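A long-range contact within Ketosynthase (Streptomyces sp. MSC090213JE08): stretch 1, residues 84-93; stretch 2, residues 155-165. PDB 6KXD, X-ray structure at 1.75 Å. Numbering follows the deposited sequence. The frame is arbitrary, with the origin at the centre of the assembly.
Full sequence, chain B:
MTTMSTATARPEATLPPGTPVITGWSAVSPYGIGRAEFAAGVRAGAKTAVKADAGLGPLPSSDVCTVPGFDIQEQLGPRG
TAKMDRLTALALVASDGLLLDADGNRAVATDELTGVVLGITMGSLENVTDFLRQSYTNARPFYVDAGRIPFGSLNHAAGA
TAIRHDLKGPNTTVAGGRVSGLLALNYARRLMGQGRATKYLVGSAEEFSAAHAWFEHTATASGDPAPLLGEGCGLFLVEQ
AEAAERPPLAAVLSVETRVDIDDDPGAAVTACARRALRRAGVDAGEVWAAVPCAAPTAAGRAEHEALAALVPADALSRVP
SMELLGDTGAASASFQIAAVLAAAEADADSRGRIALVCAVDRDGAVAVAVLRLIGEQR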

ATOM      1  N   MET B  84     -17.471  -6.455 -11.069  1.00 41.51           N
ATOM      2  CA  MET B  84     -16.832  -5.482 -10.200  1.00 40.76           C
ATOM      3  C   MET B  84     -16.969  -5.913  -8.745  1.00 38.78           C
ATOM      4  O   MET B  84     -18.046  -6.260  -8.265  1.00 38.91           O
ATOM      5  CB  MET B  84     -17.455  -4.096 -10.346  1.00 41.80           C
ATOM      6  CG  MET B  84     -16.857  -3.081  -9.393  1.00 44.91           C
ATOM      7  SD  MET B  84     -17.492  -1.442  -9.659  1.00 40.82           S
ATOM      8  CE  MET B  84     -16.885  -1.104 -11.309  1.00 40.78           C
ATOM      9  N   ASP B  85     -15.857  -5.813  -8.022  1.00 40.41           N
ATOM     10  CA  ASP B  85     -15.885  -6.124  -6.605  1.00 41.47           C
ATOM     11  C   ASP B  85     -16.575  -4.988  -5.850  1.00 38.83           C
ATOM     12  O   ASP B  85     -16.525  -3.796  -6.205  1.00 38.34           O
ATOM     13  CB  ASP B  85     -14.479  -6.357  -6.068  1.00 40.28           C
ATOM     14  CG  ASP B  85     -13.611  -5.131  -6.257  1.00 41.91           C
ATOM     15  OD1 ASP B  85     -13.454  -4.683  -7.407  1.00 39.47           O
ATOM     16  OD2 ASP B  85     -13.130  -4.592  -5.230  1.00 44.73           O
ATOM     17  N   ARG B  86     -17.178  -5.350  -4.732  1.00 38.87           N
ATOM     18  CA  ARG B  86     -17.932  -4.446  -3.957  1.00 38.77           C
ATOM     19  C   ARG B  86     -17.010  -3.338  -3.419  1.00 39.75           C
ATOM     20  O   ARG B  86     -17.429  -2.216  -3.349  1.00 38.47           O
ATOM     21  CB  ARG B  86     -18.646  -5.231  -2.875  1.00 40.44           C
ATOM     22  CG  ARG B  86     -19.590  -4.415  -2.023  1.00 42.04           C
ATOM     23  CD  ARG B  86     -20.294  -5.402  -1.124  1.00 42.76           C
ATOM     24  NE  ARG B  86     -21.256  -4.762  -0.278  1.00 45.30           N
ATOM     25  CZ  ARG B  86     -22.495  -4.465  -0.634  1.00 47.96           C
ATOM     26  NH1 ARG B  86     -22.927  -4.790  -1.843  1.00 47.27           N
ATOM     27  NH2 ARG B  86     -23.285  -3.827   0.211  1.00 43.63           N
ATOM     28  N   LEU B  87     -15.761  -3.670  -3.080  1.00 37.07           N
ATOM     29  CA  LEU B  87     -14.841  -2.715  -2.503  1.00 38.68           C
ATOM     30  C   LEU B  87     -14.655  -1.568  -3.491  1.00 41.91           C
ATOM     31  O   LEU B  87     -14.896  -0.385  -3.171  1.00 38.94           O
ATOM     32  CB  LEU B  87     -13.509  -3.386  -2.181  1.00 40.81           C
ATOM     33  CG  LEU B  87     -12.413  -2.425  -1.729  1.00 38.88           C
ATOM     34  CD1 LEU B  87     -12.819  -1.757  -0.418  1.00 38.88           C
ATOM     35  CD2 LEU B  87     -11.098  -3.153  -1.589  1.00 39.25           C
ATOM     36  N   THR B  88     -14.349  -1.944  -4.730  1.00 35.25           N
ATOM     37  CA  THR B  88     -14.178  -0.965  -5.764  1.00 36.18           C
ATOM     38  C   THR B  88     -15.459  -0.171  -5.926  1.00 37.70           C
ATOM     39  O   THR B  88     -15.397   1.079  -6.075  1.00 38.44           O
ATOM     40  CB  THR B  88     -13.756  -1.571  -7.097  1.00 37.60           C
ATOM     41  OG1 THR B  88     -12.426  -2.079  -7.008  1.00 42.57           O
ATOM     42  CG2 THR B  88     -13.824  -0.553  -8.222  1.00 36.33           C
ATOM     43  N   ALA B  89     -16.585  -0.859  -5.946  1.00 38.17           N
ATOM     44  CA  ALA B  89     -17.863  -0.180  -6.163  1.00 37.70           C
ATOM     45  C   ALA B  89     -18.097   0.858  -5.074  1.00 38.99           C
ATOM     46  O   ALA B  89     -18.513   1.980  -5.350  1.00 39.65           O
ATOM     47  CB  ALA B  89     -18.989  -1.174  -6.198  1.00 39.25           C
ATOM     48  N   LEU B  90     -17.814   0.480  -3.830  1.00 36.57           N
ATOM     49  CA  LEU B  90     -18.039   1.426  -2.754  1.00 38.60           C
ATOM     50  C   LEU B  90     -17.172   2.670  -2.910  1.00 34.34           C
ATOM     51  O   LEU B  90     -17.625   3.800  -2.619  1.00 35.37           O
ATOM     52  CB  LEU B  90     -17.697   0.752  -1.438  1.00 37.40           C
ATOM     53  CG  LEU B  90     -18.690  -0.317  -1.012  1.00 37.96           C
ATOM     54  CD1 LEU B  90     -18.031  -1.127   0.078  1.00 39.06           C
ATOM     55  CD2 LEU B  90     -19.999   0.273  -0.571  1.00 40.22           C
ATOM     56  N   ALA B  91     -15.900   2.458  -3.262  1.00 32.59           N
ATOM     57  CA  ALA B  91     -14.950   3.525  -3.471  1.00 34.95           C
ATOM     58  C   ALA B  91     -15.454   4.422  -4.591  1.00 36.99           C
ATOM     59  O   ALA B  91     -15.360   5.666  -4.497  1.00 34.35           O
ATOM     60  CB  ALA B  91     -13.586   3.009  -3.813  1.00 37.44           C
ATOM     61  N   LEU B  92     -15.975   3.793  -5.655  1.00 34.93           N
ATOM     62  CA  LEU B  92     -16.374   4.611  -6.846  1.00 36.39           C
ATOM     63  C   LEU B  92     -17.574   5.478  -6.492  1.00 36.07           C
ATOM     64  O   LEU B  92     -17.581   6.653  -6.865  1.00 36.58           O
ATOM     65  CB  LEU B  92     -16.687   3.743  -8.058  1.00 36.52           C
ATOM     66  CG  LEU B  92     -15.488   3.001  -8.641  1.00 34.50           C
ATOM     67  CD1 LEU B  92     -15.873   2.202  -9.882  1.00 36.08           C
ATOM     68  CD2 LEU B  92     -14.347   3.927  -8.946  1.00 33.71           C
ATOM     69  N   VAL B  93     -18.538   4.886  -5.801  1.00 35.41           N
ATOM     70  CA  VAL B  93     -19.723   5.620  -5.427  1.00 38.04           C
ATOM     71  C   VAL B  93     -19.304   6.733  -4.474  1.00 39.15           C
ATOM     72  O   VAL B  93     -19.707   7.857  -4.623  1.00 36.00           O
ATOM     73  CB  VAL B  93     -20.814   4.736  -4.824  1.00 35.57           C
ATOM     74  CG1 VAL B  93     -21.971   5.615  -4.326  1.00 40.66           C
ATOM     75  CG2 VAL B  93     -21.322   3.729  -5.836  1.00 40.18           C
ATOM     76  N   ASN B 155      -4.796  -2.483  -5.352  1.00 36.12           N
ATOM     77  CA  ASN B 155      -4.826  -1.111  -5.717  1.00 36.15           C
ATOM     78  C   ASN B 155      -5.953  -0.844  -6.707  1.00 34.53           C
ATOM     79  O   ASN B 155      -6.047   0.251  -7.228  1.00 34.36           O
ATOM     80  CB  ASN B 155      -3.480  -0.635  -6.240  1.00 35.11           C
ATOM     81  CG  ASN B 155      -3.020  -1.334  -7.499  1.00 34.28           C
ATOM     82  OD1 ASN B 155      -3.633  -2.348  -7.899  1.00 37.35           O
ATOM     83  ND2 ASN B 155      -1.937  -0.840  -8.064  1.00 38.90           N
ATOM     84  N   HIS B 156      -6.809  -1.826  -6.973  1.00 36.77           N
ATOM     85  CA  HIS B 156      -7.786  -1.652  -8.018  1.00 39.22           C
ATOM     86  C   HIS B 156      -8.785  -0.529  -7.700  1.00 38.09           C
ATOM     87  O   HIS B 156      -9.117   0.224  -8.613  1.00 38.14           O
ATOM     88  CB  HIS B 156      -8.586  -2.902  -8.305  1.00 37.54           C
ATOM     89  CG  HIS B 156      -9.492  -2.674  -9.459  1.00 38.90           C
ATOM     90  ND1 HIS B 156     -10.825  -2.347  -9.303  1.00 37.83           N
ATOM     91  CD2 HIS B 156      -9.233  -2.639 -10.790  1.00 36.57           C
ATOM     92  CE1 HIS B 156     -11.358  -2.175 -10.523  1.00 39.40           C
ATOM     93  NE2 HIS B 156     -10.431  -2.365 -11.421  1.00 37.69           N
ATOM     94  N   ALA B 157      -9.291  -0.443  -6.466  1.00 34.42           N
ATOM     95  CA  ALA B 157     -10.266   0.624  -6.147  1.00 36.51           C
ATOM     96  C   ALA B 157      -9.663   2.015  -6.415  1.00 32.47           C
ATOM     97  O   ALA B 157     -10.317   2.885  -7.056  1.00 35.69           O
ATOM     98  CB  ALA B 157     -10.807   0.489  -4.733  1.00 36.60           C
ATOM     99  N   ALA B 158      -8.404   2.257  -6.006  1.00 33.51           N
ATOM    100  CA  ALA B 158      -7.792   3.542  -6.154  1.00 37.49           C
ATOM    101  C   ALA B 158      -7.615   3.845  -7.654  1.00 35.17           C
ATOM    102  O   ALA B 158      -7.885   4.944  -8.100  1.00 36.61           O
ATOM    103  CB  ALA B 158      -6.503   3.596  -5.369  1.00 35.27           C
ATOM    104  N   GLY B 159      -7.146   2.841  -8.392  1.00 35.69           N
ATOM    105  CA  GLY B 159      -6.929   2.898  -9.831  1.00 37.46           C
ATOM    106  C   GLY B 159      -8.224   3.131 -10.584  1.00 35.57           C
ATOM    107  O   GLY B 159      -8.258   3.941 -11.535  1.00 35.74           O
ATOM    108  N   ALA B 160      -9.278   2.412 -10.187  1.00 34.92           N
ATOM    109  CA  ALA B 160     -10.612   2.570 -10.784  1.00 37.73           C
ATOM    110  C   ALA B 160     -11.117   4.003 -10.586  1.00 36.47           C
ATOM    111  O   ALA B 160     -11.766   4.581 -11.491  1.00 34.08           O
ATOM    112  CB  ALA B 160     -11.615   1.601 -10.239  1.00 38.34           C
ATOM    113  N   THR B 161     -10.878   4.549  -9.396  1.00 33.80           N
ATOM    114  CA  THR B 161     -11.303   5.928  -9.095  1.00 35.44           C
ATOM    115  C   THR B 161     -10.645   6.866 -10.092  1.00 34.38           C
ATOM    116  O   THR B 161     -11.286   7.779 -10.635  1.00 36.64           O
ATOM    117  CB  THR B 161     -10.956   6.268  -7.645  1.00 36.56           C
ATOM    118  OG1 THR B 161     -11.605   5.320  -6.812  1.00 36.36           O
ATOM    119  CG2 THR B 161     -11.378   7.657  -7.249  1.00 40.46           C
ATOM    120  N   ALA B 162      -9.369   6.626 -10.355  1.00 34.42           N
ATOM    121  CA  ALA B 162      -8.584   7.456 -11.286  1.00 34.06           C
ATOM    122  C   ALA B 162      -9.089   7.307 -12.713  1.00 36.81           C
ATOM    123  O   ALA B 162      -9.164   8.328 -13.425  1.00 38.68           O
ATOM    124  CB  ALA B 162      -7.138   7.115 -11.182  1.00 35.26           C
ATOM    125  N   ILE B 163      -9.462   6.085 -13.103  1.00 37.24           N
ATOM    126  CA  ILE B 163      -9.996   5.847 -14.461  1.00 39.28           C
ATOM    127  C   ILE B 163     -11.302   6.618 -14.562  1.00 40.05           C
ATOM    128  O   ILE B 163     -11.515   7.344 -15.508  1.00 40.80           O
ATOM    129  CB  ILE B 163     -10.200   4.358 -14.762  1.00 38.64           C
ATOM    130  CG1 ILE B 163      -8.838   3.673 -14.915  1.00 39.49           C
ATOM    131  CG2 ILE B 163     -11.103   4.112 -15.976  1.00 43.34           C
ATOM    132  CD1 ILE B 163      -8.934   2.187 -14.787  1.00 41.32           C
ATOM    133  N   ARG B 164     -12.137   6.460 -13.530  1.00 37.15           N
ATOM    134  CA  ARG B 164     -13.463   7.024 -13.510  1.00 39.25           C
ATOM    135  C   ARG B 164     -13.428   8.561 -13.636  1.00 38.93           C
ATOM    136  O   ARG B 164     -14.232   9.092 -14.344  1.00 41.09           O
ATOM    137  CB  ARG B 164     -14.203   6.614 -12.243  1.00 37.94           C
ATOM    138  CG  ARG B 164     -15.646   7.087 -12.219  1.00 39.45           C
ATOM    139  CD  ARG B 164     -16.371   6.480 -11.049  1.00 39.39           C
ATOM    140  NE  ARG B 164     -17.780   6.813 -11.047  1.00 40.74           N
ATOM    141  CZ  ARG B 164     -18.671   6.184 -11.753  1.00 42.45           C
ATOM    142  NH1 ARG B 164     -18.268   5.256 -12.610  1.00 37.73           N
ATOM    143  NH2 ARG B 164     -19.938   6.520 -11.663  1.00 40.56           N
ATOM    144  N   HIS B 165     -12.502   9.247 -12.951  1.00 37.66           N
ATOM    145  CA  HIS B 165     -12.494  10.694 -12.851  1.00 40.22           C
ATOM    146  C   HIS B 165     -11.306  11.311 -13.572  1.00 42.68           C
ATOM    147  O   HIS B 165     -10.963  12.481 -13.304  1.00 40.11           O
ATOM    148  CB  HIS B 165     -12.508  11.117 -11.392  1.00 38.87           C
ATOM    149  CG  HIS B 165     -13.764  10.684 -10.744  1.00 37.08           C
ATOM    150  ND1 HIS B 165     -15.013  11.245 -11.077  1.00 41.83           N
ATOM    151  CD2 HIS B 165     -13.992   9.734  -9.826  1.00 36.33           C
ATOM    152  CE1 HIS B 165     -15.942  10.638 -10.381  1.00 43.95           C
ATOM    153  NE2 HIS B 165     -15.339   9.672  -9.615  1.00 39.60           N
TER

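The unusual feature of this contact is a short chain of two hydrogen bonds in a mostly apolar contact between two helices. His156 ND1 donates a hydrogen bond to Thr88 OG1 at 2.8 Å, and Thr88 OG1 donates a hydrogen bond to Asp85 OD1, also at 2.8 Å. The first of these is the only hydrogen bond between the two stretches. One hydroxyl thus accepts from stretch 2 and donates within stretch 1. All three residues are buried, so each polar group needs a partner close by.

Asp85 sits at the N-cap of helix 86-93 and serves two purposes. Its OD2 accepts from Thr88 N at 3.0 Å, which caps the helix. Its OD1 takes the Thr88 hydroxyl. The p rotamer of Asp85 and the m rotamer of Thr88 accompany this pairing. Asp85 OD1 also lies 4.0 Å from His156 ND1, but this is proximity and not a hydrogen bond. Thr88 OG1 meets the His156 ring at its edge, near the ring plane, as suits a bond to a ring nitrogen. His156 is in the first turn of its own helix, with chi1 at t.

The two helices run in broadly the same direction, with 41° between their axes and a closest approach of 8.6 Å. Small residues allow the backbones to come close. Thr88 CA and Ala157 CA are 4.2 Å apart, the tightest point of the register. Thr88 OG1 is 3.6 Å from Ala157 CA, so the hydroxyl packs against the main chain. The methyl side chain of Ala157 points toward stretch 1 and takes little room. Its CB is 3.9 Å from Ala91 CB, an alanine-to-alanine contact one turn beyond Leu87. Leu87 CG reaches the same Ala157 CB at 4.5 Å.

Thr88 also uses its methyl group. Thr88 CG2 packs against Ala160 CB at 3.7 Å. The branched side chain therefore joins the chain of hydrogen bonds through one arm and the apolar packing through the other.

One turn further along, Leu92 has the largest covered area of any residue in the contact, 93 Å². Its CA-to-CB bond points sideways, but the end of the side chain comes nearer. Leu92 CD2 lies 3.8 Å from Ala160 CB and 3.6 Å from Ala160 C, so it rests on the helix backbone as well as on the methyl. The same CD2 is 3.6 Å from Thr161 N. The backbones are farther apart here, Leu92 CA to Thr161 CA 5.7 Å, and the reach of leucine brings CD2 onto stretch 2.

Thr161 keeps its hydroxyl satisfied within its own helix: Thr161 OG1 donates to Ala157 O at 2.8 Å. Arg164 lies at the partly exposed end of the contact. Its aliphatic portion packs on leucine, with Arg164 CD 3.9 Å from Leu92 CD2, while its NE and NH2 are hydrogen-bonded elsewhere in the structure. Together the two stretches bury 392 Å².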